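Local coordinates for protein Non-heme chloroperoxidase CPO-A1 (PDB 1A8Q) that is a cofactor-free haloperoxidase of the alpha/beta hydrolase fold that can brominate and may be the chlorinating enzyme of 7-chlorotetracycline biosynthesis, at residues A[101-115]-A[202-216]. Sequence-based numbering, arbitrary orientation.
Sequences ARYVGRHGTGRLRSA and TDFTEDLKKFDIPTL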
# COMPACT_ATOMS: atom_id res chain seq x y z
N ALA A 101 8.77 -2.81 2.56
CA ALA A 101 10.23 -2.91 2.25
C ALA A 101 11.09 -2.44 3.39
O ALA A 101 12.11 -3.07 3.78
CB ALA A 101 10.47 -2.11 0.98
N ARG A 102 10.77 -1.29 4.00
CA ARG A 102 11.60 -0.78 5.09
C ARG A 102 11.47 -1.62 6.33
O ARG A 102 12.41 -1.74 7.09
CB ARG A 102 11.30 0.73 5.30
CG ARG A 102 12.14 1.33 6.42
CD ARG A 102 13.64 1.34 6.11
NE ARG A 102 13.90 1.71 4.74
CZ ARG A 102 14.03 2.97 4.31
NH1 ARG A 102 13.91 3.96 5.19
NH2 ARG A 102 14.27 3.18 3.02
N TYR A 103 10.31 -2.28 6.59
CA TYR A 103 10.21 -3.26 7.67
C TYR A 103 11.21 -4.41 7.44
O TYR A 103 11.89 -4.75 8.42
CB TYR A 103 8.74 -3.81 7.74
CG TYR A 103 8.65 -4.88 8.82
CD1 TYR A 103 8.51 -4.63 10.16
CD2 TYR A 103 8.76 -6.20 8.38
CE1 TYR A 103 8.47 -5.67 11.09
CE2 TYR A 103 8.73 -7.25 9.28
CZ TYR A 103 8.59 -6.98 10.61
OH TYR A 103 8.55 -8.03 11.49
N VAL A 104 11.29 -4.92 6.24
CA VAL A 104 12.28 -6.01 5.99
C VAL A 104 13.70 -5.47 6.23
O VAL A 104 14.55 -6.12 6.89
CB VAL A 104 12.09 -6.57 4.59
CG1 VAL A 104 13.25 -7.48 4.15
CG2 VAL A 104 10.79 -7.40 4.56
N GLY A 105 13.96 -4.28 5.75
CA GLY A 105 15.31 -3.70 5.85
C GLY A 105 15.70 -3.48 7.30
O GLY A 105 16.87 -3.65 7.66
N ARG A 106 14.79 -3.04 8.17
CA ARG A 106 15.10 -2.68 9.52
C ARG A 106 14.97 -3.81 10.51
O ARG A 106 15.69 -3.84 11.51
CB ARG A 106 14.19 -1.54 10.08
CG ARG A 106 14.54 -0.17 9.54
CD ARG A 106 13.60 0.93 9.95
NE ARG A 106 13.55 1.42 11.30
CZ ARG A 106 14.41 2.29 11.85
NH1 ARG A 106 15.47 2.70 11.17
NH2 ARG A 106 14.26 2.73 13.09
N HIS A 107 13.94 -4.65 10.36
CA HIS A 107 13.60 -5.68 11.31
C HIS A 107 13.83 -7.11 10.83
O HIS A 107 13.71 -8.04 11.63
CB HIS A 107 12.08 -5.50 11.64
CG HIS A 107 11.89 -4.14 12.26
ND1 HIS A 107 12.36 -3.89 13.53
CD2 HIS A 107 11.31 -2.99 11.83
CE1 HIS A 107 12.08 -2.63 13.88
NE2 HIS A 107 11.45 -2.08 12.86
N GLY A 108 14.09 -7.28 9.54
CA GLY A 108 14.34 -8.61 8.98
C GLY A 108 13.08 -9.42 8.72
O GLY A 108 11.95 -8.93 8.84
N THR A 109 13.27 -10.69 8.33
CA THR A 109 12.15 -11.53 7.92
C THR A 109 11.85 -12.68 8.87
O THR A 109 11.07 -13.58 8.50
CB THR A 109 12.41 -12.13 6.52
OG1 THR A 109 13.67 -12.86 6.60
CG2 THR A 109 12.51 -11.05 5.47
N GLY A 110 12.29 -12.59 10.12
CA GLY A 110 12.08 -13.69 11.06
C GLY A 110 10.63 -14.03 11.34
O GLY A 110 10.27 -15.20 11.52
N ARG A 111 9.74 -13.02 11.31
CA ARG A 111 8.32 -13.28 11.55
C ARG A 111 7.55 -13.53 10.27
O ARG A 111 6.32 -13.72 10.31
CB ARG A 111 7.69 -12.03 12.21
CG ARG A 111 8.09 -11.78 13.63
CD ARG A 111 7.34 -10.57 14.24
NE ARG A 111 7.72 -10.42 15.63
CZ ARG A 111 7.29 -11.05 16.69
NH1 ARG A 111 6.34 -11.97 16.62
NH2 ARG A 111 7.81 -10.71 17.87
N LEU A 112 8.22 -13.50 9.12
CA LEU A 112 7.50 -13.52 7.86
C LEU A 112 7.63 -14.81 7.08
O LEU A 112 8.69 -15.44 7.02
CB LEU A 112 7.97 -12.39 6.91
CG LEU A 112 8.10 -10.98 7.51
CD1 LEU A 112 8.54 -10.00 6.45
CD2 LEU A 112 6.74 -10.58 8.11
N ARG A 113 6.55 -15.14 6.41
CA ARG A 113 6.52 -16.25 5.47
C ARG A 113 6.71 -15.76 4.05
O ARG A 113 7.45 -16.37 3.26
CB ARG A 113 5.17 -16.98 5.56
CG ARG A 113 5.13 -18.12 4.52
CD ARG A 113 3.94 -18.98 4.92
NE ARG A 113 4.01 -20.31 4.41
CZ ARG A 113 3.46 -21.40 4.95
NH1 ARG A 113 2.78 -21.36 6.08
NH2 ARG A 113 3.69 -22.53 4.29
N SER A 114 5.97 -14.71 3.65
CA SER A 114 5.98 -14.27 2.27
C SER A 114 5.44 -12.82 2.19
O SER A 114 5.01 -12.31 3.22
CB SER A 114 5.14 -15.17 1.36
OG SER A 114 3.82 -15.30 1.95
N ALA A 115 5.50 -12.24 1.01
CA ALA A 115 5.11 -10.83 0.83
C ALA A 115 4.49 -10.62 -0.53
O ALA A 115 4.73 -11.32 -1.51
CB ALA A 115 6.35 -9.93 0.90
N THR A 202 11.89 8.38 -1.75
CA THR A 202 12.67 7.39 -0.99
C THR A 202 13.05 6.23 -1.88
O THR A 202 12.22 5.74 -2.63
CB THR A 202 11.87 6.88 0.23
OG1 THR A 202 11.50 7.98 1.08
CG2 THR A 202 12.66 5.86 1.04
N ASP A 203 14.33 5.82 -1.78
CA ASP A 203 14.76 4.68 -2.63
C ASP A 203 14.84 3.44 -1.79
O ASP A 203 15.55 3.36 -0.77
CB ASP A 203 16.13 5.09 -3.22
CG ASP A 203 16.73 4.08 -4.15
OD1 ASP A 203 16.31 2.91 -4.14
OD2 ASP A 203 17.65 4.41 -4.94
N PHE A 204 14.13 2.37 -2.21
CA PHE A 204 14.12 1.14 -1.42
C PHE A 204 14.94 0.04 -2.10
O PHE A 204 14.86 -1.11 -1.67
CB PHE A 204 12.67 0.56 -1.33
CG PHE A 204 11.75 1.58 -0.66
CD1 PHE A 204 11.70 1.67 0.71
CD2 PHE A 204 11.02 2.43 -1.46
CE1 PHE A 204 10.87 2.62 1.32
CE2 PHE A 204 10.20 3.41 -0.86
CZ PHE A 204 10.14 3.46 0.52
N THR A 205 15.78 0.41 -3.07
CA THR A 205 16.55 -0.66 -3.74
C THR A 205 17.32 -1.53 -2.77
O THR A 205 17.25 -2.76 -2.90
CB THR A 205 17.51 -0.01 -4.75
OG1 THR A 205 16.79 0.78 -5.69
CG2 THR A 205 18.26 -1.08 -5.55
N GLU A 206 18.05 -0.96 -1.81
CA GLU A 206 18.84 -1.78 -0.88
C GLU A 206 18.03 -2.62 0.09
O GLU A 206 18.46 -3.71 0.50
CB GLU A 206 19.89 -0.93 -0.18
CG GLU A 206 20.87 -0.32 -1.20
CD GLU A 206 21.62 -1.37 -2.01
OE1 GLU A 206 22.23 -2.26 -1.38
OE2 GLU A 206 21.57 -1.35 -3.26
N ASP A 207 16.81 -2.15 0.44
CA ASP A 207 15.94 -2.98 1.25
C ASP A 207 15.43 -4.20 0.47
O ASP A 207 15.31 -5.29 1.06
CB ASP A 207 14.69 -2.17 1.68
CG ASP A 207 15.00 -1.08 2.69
OD1 ASP A 207 15.88 -1.24 3.58
OD2 ASP A 207 14.33 -0.04 2.60
N LEU A 208 15.12 -4.03 -0.79
CA LEU A 208 14.60 -5.10 -1.65
C LEU A 208 15.63 -6.25 -1.78
O LEU A 208 15.22 -7.39 -1.86
CB LEU A 208 14.23 -4.66 -3.05
CG LEU A 208 13.13 -3.57 -3.21
CD1 LEU A 208 12.93 -3.20 -4.66
CD2 LEU A 208 11.83 -4.10 -2.59
N LYS A 209 16.91 -5.89 -1.79
CA LYS A 209 17.93 -6.94 -1.91
C LYS A 209 18.02 -7.80 -0.65
O LYS A 209 18.63 -8.90 -0.64
CB LYS A 209 19.27 -6.26 -2.21
CG LYS A 209 19.43 -5.60 -3.57
CD LYS A 209 20.76 -4.84 -3.60
CE LYS A 209 21.03 -4.17 -4.93
NZ LYS A 209 22.38 -3.47 -4.88
N LYS A 210 17.46 -7.39 0.48
CA LYS A 210 17.44 -8.15 1.71
C LYS A 210 16.25 -9.10 1.80
O LYS A 210 16.20 -9.85 2.79
CB LYS A 210 17.44 -7.22 2.92
CG LYS A 210 18.71 -6.35 2.90
CD LYS A 210 18.85 -5.55 4.18
CE LYS A 210 20.35 -5.35 4.47
NZ LYS A 210 20.90 -6.61 5.07
N PHE A 211 15.37 -9.11 0.83
CA PHE A 211 14.23 -10.03 0.86
C PHE A 211 14.77 -11.46 0.69
O PHE A 211 15.69 -11.63 -0.14
CB PHE A 211 13.25 -9.71 -0.25
CG PHE A 211 12.23 -8.62 0.03
CD1 PHE A 211 12.64 -7.38 0.46
CD2 PHE A 211 10.89 -8.87 -0.22
CE1 PHE A 211 11.71 -6.37 0.70
CE2 PHE A 211 9.95 -7.86 0.01
CZ PHE A 211 10.37 -6.63 0.47
N ASP A 212 14.26 -12.39 1.44
CA ASP A 212 14.69 -13.79 1.30
C ASP A 212 13.47 -14.69 1.48
O ASP A 212 13.54 -15.75 2.12
CB ASP A 212 15.79 -14.08 2.32
CG ASP A 212 15.42 -13.93 3.77
OD1 ASP A 212 14.32 -13.43 4.11
OD2 ASP A 212 16.21 -14.34 4.66
N ILE A 213 12.29 -14.12 1.21
CA ILE A 213 11.02 -14.85 1.31
C ILE A 213 10.32 -14.77 -0.02
O ILE A 213 10.57 -13.84 -0.78
CB ILE A 213 10.11 -14.22 2.39
CG1 ILE A 213 9.90 -12.72 2.11
CG2 ILE A 213 10.70 -14.45 3.78
CD1 ILE A 213 8.95 -12.08 3.13
N PRO A 214 9.43 -15.69 -0.37
CA PRO A 214 8.72 -15.67 -1.63
C PRO A 214 7.97 -14.32 -1.72
O PRO A 214 7.37 -13.98 -0.71
CB PRO A 214 7.74 -16.83 -1.57
CG PRO A 214 8.23 -17.70 -0.49
CD PRO A 214 9.12 -16.90 0.43
N THR A 215 7.96 -13.72 -2.89
CA THR A 215 7.35 -12.41 -3.02
C THR A 215 6.61 -12.38 -4.33
O THR A 215 7.14 -12.80 -5.37
CB THR A 215 8.44 -11.30 -3.02
OG1 THR A 215 9.12 -11.31 -1.75
CG2 THR A 215 7.73 -9.96 -3.25
N LEU A 216 5.36 -11.95 -4.31
CA LEU A 216 4.57 -11.76 -5.50
C LEU A 216 4.42 -10.27 -5.77
O LEU A 216 4.02 -9.55 -4.85
CB LEU A 216 3.16 -12.34 -5.27
CG LEU A 216 2.15 -12.09 -6.38
CD1 LEU A 216 2.48 -12.75 -7.71
CD2 LEU A 216 0.77 -12.58 -5.90
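The ring of Phe-211 takes Val-104 CG2 over one face, off-centre toward the rim, while CA of Ala-101, Asp-207 O and Thr-215 OG1 lie at its edge; the nearest touch is Val-104 CG1 to Phe-211 CD1, 3.7 Å. This broad apolar ring can touch Ala-101 and Val-104 on the helix and also Ala-115 on the strand, the small alanines letting it come close to both. The guanidinium of Arg-102 receives Asp-207 OD2 at its edge, almost in plane, with the carboxylate plane turned 57° away. Arg-102 NE donates to Asp-207 OD2 at 2.8 Å, nearly straight (166°), and Arg-102 NH2 reaches the same oxygen at 3.2 Å, more bent. Bends at chi2 and chi3 turn the end of the arginine toward Asp-207 for this side-on grip, while its NH1 pairs with Asp-70. Gly-105, lacking a side chain, lets Asp-207 OD1 come within 3.4 Å of its CA.

These residues join helix 96-107, which follows the strand and nucleophile elbow bearing Ser-94, to the connection entering strand 215-220 of the alpha/beta hydrolase sheet. Strands 112-118 and 215-220 are parallel neighbours there: Ala-115 N donates to Pro-214 O, and Ala-115 O accepts from Leu-216 N at 2.9 Å. The branched Ile-213 packs where the chain turns at Arg-113, its CD1 against Leu-112 CB (3.9 Å) and Ala-115 CB. Nearer the surface, Thr-109 OG1 donates to the syn lone pair of Asp-212 OD1 at 2.6 Å, a short hydroxyl and a short carboxylate meeting directly between the two loops.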